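Local coordinates for RNA polymerase sigma factor (PDB 5UXX), which probably directs RNA polymerase to specific promoters as an ECF-type sigma-70 factor that binds promoter DNA for transcription initiation, at residues 55-58 / 59-63; 138-142 / 143-147. All coordinates share one frame; numbering follows the deposited sequence.

In the fold
Contacts 1 and 2 are the amino-terminal starts of two helices in different sigma-70 regions: contact 1 opens helix 57-81 in region 2, and contact 2 leads into helix 142-159 in region 4. Their centres lie 17 Å apart and their nearest atoms about 6 Å apart, without touching. Helix 131-138 bridges them: Asp133 and Ile137 pack against Asn56, Ala59 and Thr63 of contact 1, while the same helix leads into contact 2. Asn56 gives contact 1 a side-chain cap, whereas Ala141, at the N-cap of contact 2, has no side-chain acceptor. Each also touches the chain of another protein, through Phe62 and Lys146 respectively.

Contact 1 (55-58 / 59-63); sequences SNLK and AWLFT
Asn56 caps Ala59 at the start of helix 57-81 in sigma-70 region 2, a local contact spanning the first turns of the helix. Asn56 OD1 accepts from Ala59 N at 2.9 Å along a fairly straight N-H (162°). The donor sits well above the amide plane and so off the lone pairs. With CG anti to the backbone N (chi1 -164°), the Asn56 side chain turns back over the helix end, where CG also lies 3.7 Å from Ala59 CB. Backbone bonding begins at the same residue: Trp60 N donates to Asn56 O, followed by Leu61 N to Leu57 O and Phe62 N to Lys58 O.

Side chains three and four residues apart then meet along the helix. Leu57 CD1 comes obliquely to the indole of Trp60, 3.8 Å from CE3, and Leu57 CG lies 4.1 Å from Leu61 CD1. Lys58 and Phe62 run alongside each other, the methylene CG of Lys58 3.7 Å from Phe62 CE1. Beyond the contact, Leu57, Trp60 and Leu61 pack against helices and a loop of region 2, Trp60 meeting Phe51 edge-to-face. Phe62 stacks on Phe22 and touches an aromatic side chain of another protein's chain.

Both oxygens of Asn56 are thus engaged, the amide oxygen by Ala59 N and the carbonyl by Trp60 N. A neutral amide supplies the capping acceptor where the first helical N-H groups lack a preceding turn, while Ala59 and Phe62 also meet region 4 residues, Ile137 and Phe129, the latter edge-to-face with Phe62.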
# COMPACT_ATOMS: atom_id res chain seq x y z
N SER A 55 3.45 19.58 -4.47
CA SER A 55 3.91 18.22 -4.72
C SER A 55 2.80 17.21 -4.46
O SER A 55 1.70 17.57 -4.03
CB SER A 55 5.13 17.89 -3.86
OG SER A 55 4.82 17.98 -2.48
N ASN A 56 3.08 15.94 -4.73
CA ASN A 56 2.09 14.88 -4.57
C ASN A 56 1.94 14.47 -3.11
O ASN A 56 2.85 13.86 -2.53
CB ASN A 56 2.47 13.67 -5.43
CG ASN A 56 1.31 12.70 -5.61
OD1 ASN A 56 0.60 12.36 -4.66
ND2 ASN A 56 1.12 12.24 -6.84
N LEU A 57 0.80 14.80 -2.52
CA LEU A 57 0.55 14.48 -1.12
C LEU A 57 0.39 12.98 -0.90
O LEU A 57 0.86 12.44 0.10
CB LEU A 57 -0.70 15.21 -0.62
CG LEU A 57 -1.09 14.95 0.84
CD1 LEU A 57 0.01 15.43 1.78
CD2 LEU A 57 -2.42 15.61 1.17
N LYS A 58 -0.28 12.32 -1.84
CA LYS A 58 -0.49 10.88 -1.76
C LYS A 58 0.85 10.14 -1.77
O LYS A 58 1.06 9.22 -0.99
CB LYS A 58 -1.37 10.40 -2.91
CG LYS A 58 -1.91 8.99 -2.74
CD LYS A 58 -2.67 8.53 -3.97
CE LYS A 58 -3.79 9.50 -4.32
NZ LYS A 58 -4.42 9.17 -5.63
N ALA A 59 1.75 10.57 -2.65
CA ALA A 59 3.07 9.97 -2.73
C ALA A 59 3.87 10.25 -1.46
O ALA A 59 4.65 9.41 -1.01
CB ALA A 59 3.82 10.50 -3.95
N TRP A 60 3.68 11.43 -0.89
CA TRP A 60 4.34 11.82 0.35
C TRP A 60 3.89 10.92 1.50
O TRP A 60 4.70 10.47 2.30
CB TRP A 60 4.04 13.28 0.67
CG TRP A 60 4.78 13.81 1.87
CD1 TRP A 60 6.11 14.14 1.93
CD2 TRP A 60 4.24 14.08 3.16
NE1 TRP A 60 6.42 14.59 3.19
CE2 TRP A 60 5.29 14.57 3.96
CE3 TRP A 60 2.97 13.95 3.73
CZ2 TRP A 60 5.11 14.93 5.30
CZ3 TRP A 60 2.79 14.31 5.05
CH2 TRP A 60 3.86 14.80 5.82
N LEU A 61 2.58 10.66 1.55
CA LEU A 61 2.00 9.82 2.60
C LEU A 61 2.40 8.36 2.44
O LEU A 61 2.73 7.68 3.41
CB LEU A 61 0.48 9.96 2.60
CG LEU A 61 -0.06 11.31 3.05
CD1 LEU A 61 -1.55 11.42 2.79
CD2 LEU A 61 0.24 11.54 4.52
N PHE A 62 2.37 7.87 1.20
CA PHE A 62 2.73 6.49 0.90
C PHE A 62 4.20 6.22 1.23
O PHE A 62 4.55 5.13 1.66
CB PHE A 62 2.46 6.17 -0.57
CG PHE A 62 1.05 5.72 -0.85
CD1 PHE A 62 -0.04 6.44 -0.36
CD2 PHE A 62 0.80 4.58 -1.60
CE1 PHE A 62 -1.33 6.03 -0.62
CE2 PHE A 62 -0.49 4.16 -1.86
CZ PHE A 62 -1.56 4.89 -1.37
N THR A 63 5.04 7.23 1.02
CA THR A 63 6.46 7.13 1.33
C THR A 63 6.69 6.89 2.82
O THR A 63 7.52 6.07 3.21
CB THR A 63 7.23 8.39 0.89
OG1 THR A 63 7.01 8.62 -0.50
CG2 THR A 63 8.72 8.22 1.15

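Contact 2 (138-142 / 143-147)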
# COMPACT_ATOMS: atom_id res chain seq x y z
N CYS A 138 10.02 4.57 -4.05
CA CYS A 138 10.87 3.42 -3.79
C CYS A 138 12.35 3.79 -3.77
O CYS A 138 13.20 2.97 -3.44
CB CYS A 138 10.63 2.33 -4.84
SG CYS A 138 8.96 1.67 -4.85
N GLY A 139 12.66 5.04 -4.11
CA GLY A 139 14.03 5.51 -4.12
C GLY A 139 14.89 4.81 -5.15
O GLY A 139 16.05 4.47 -4.88
N CYS A 140 14.33 4.58 -6.34
CA CYS A 140 15.06 3.92 -7.41
C CYS A 140 14.83 4.63 -8.74
O CYS A 140 14.10 5.62 -8.81
CB CYS A 140 14.66 2.45 -7.52
SG CYS A 140 12.94 2.19 -8.01
N ALA A 141 15.45 4.12 -9.80
CA ALA A 141 15.31 4.69 -11.13
C ALA A 141 13.99 4.27 -11.77
O ALA A 141 13.39 3.28 -11.38
CB ALA A 141 16.48 4.29 -12.01
N ILE A 142 13.55 5.04 -12.76
CA ILE A 142 12.33 4.75 -13.50
C ILE A 142 12.42 3.39 -14.19
O ILE A 142 11.47 2.61 -14.16
CB ILE A 142 12.02 5.85 -14.53
CG1 ILE A 142 11.23 6.99 -13.89
CG2 ILE A 142 11.25 5.30 -15.72
CD1 ILE A 142 10.83 8.07 -14.86
N GLY A 143 13.57 3.12 -14.79
CA GLY A 143 13.81 1.85 -15.47
C GLY A 143 13.65 0.65 -14.55
O GLY A 143 13.16 -0.40 -14.97
N THR A 144 14.07 0.81 -13.30
CA THR A 144 13.97 -0.25 -12.31
C THR A 144 12.51 -0.59 -12.00
O THR A 144 12.13 -1.76 -11.97
CB THR A 144 14.68 0.13 -11.00
OG1 THR A 144 16.06 0.43 -11.28
CG2 THR A 144 14.61 -1.02 -10.00
N ILE A 145 11.70 0.44 -11.78
CA ILE A 145 10.27 0.28 -11.54
C ILE A 145 9.60 -0.46 -12.69
O ILE A 145 8.82 -1.39 -12.48
CB ILE A 145 9.57 1.64 -11.32
CG1 ILE A 145 9.92 2.20 -9.94
CG2 ILE A 145 8.07 1.51 -11.47
CD1 ILE A 145 9.40 1.36 -8.80
N LYS A 146 9.93 -0.04 -13.91
CA LYS A 146 9.35 -0.64 -15.11
C LYS A 146 9.66 -2.12 -15.23
O LYS A 146 8.78 -2.92 -15.56
CB LYS A 146 9.85 0.11 -16.35
CG LYS A 146 9.22 1.48 -16.53
CD LYS A 146 9.78 2.20 -17.74
CE LYS A 146 9.08 3.54 -17.94
NZ LYS A 146 9.67 4.32 -19.06
N SER A 147 10.91 -2.50 -14.96
CA SER A 147 11.31 -3.90 -15.01
C SER A 147 10.64 -4.69 -13.89
O SER A 147 10.25 -5.84 -14.09
CB SER A 147 12.83 -4.04 -14.93
OG SER A 147 13.30 -3.68 -13.64
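Cys140 and Ala141 meet Ile145 and Thr144 at the turn of the helix-turn-helix in sigma-70 region 4, between helix 131-138 and helix 142-159. By analogy with other sigma-70 factors, the second of these is probably the recognition helix for the promoter -35 element.

The turn finishes one helix before starting the next. Gly139, with positive phi, is the C-prime residue of a Schellman motif: Cys140 N bonds to Ala135 O and Gly139 N to Ala136 O, which gives Ala135 O and Ala136 O donors from the turn. Ala141 then holds the N-cap position of the following helix without a side-chain acceptor to offer. Its carbonyl O takes two weak bonds, from Thr144 N at 3.2 Å, badly bent at 124°, and from Ile145 N at 3.3 Å but nearly straight. The next bond is regular, Lys146 N to Ile142 O at 3.1 Å. Further on, Ser147 OG donates to Thr144 O at 2.8 Å, its own backbone N bonds to Gly143 O, and Lys146 O accepts from Ser150 OG.

Lys146 extends alongside Ile142, its CE 3.6 Å from Ile142 CG2. The ammonium end forms a cation-pi contact with Tyr131, and the side chain also packs on an apolar group of another protein's chain. Ile145 faces inward, where Ala135 and Ile124 cover it.

Under the turn, two sulfurs close on this isoleucine. Cys140 SG, placed between its own N and C by chi1 65°, lies 3.6 Å from Ile145 CG1, while Cys138 SG reaches Ile145 CD1 at 4.0 Å.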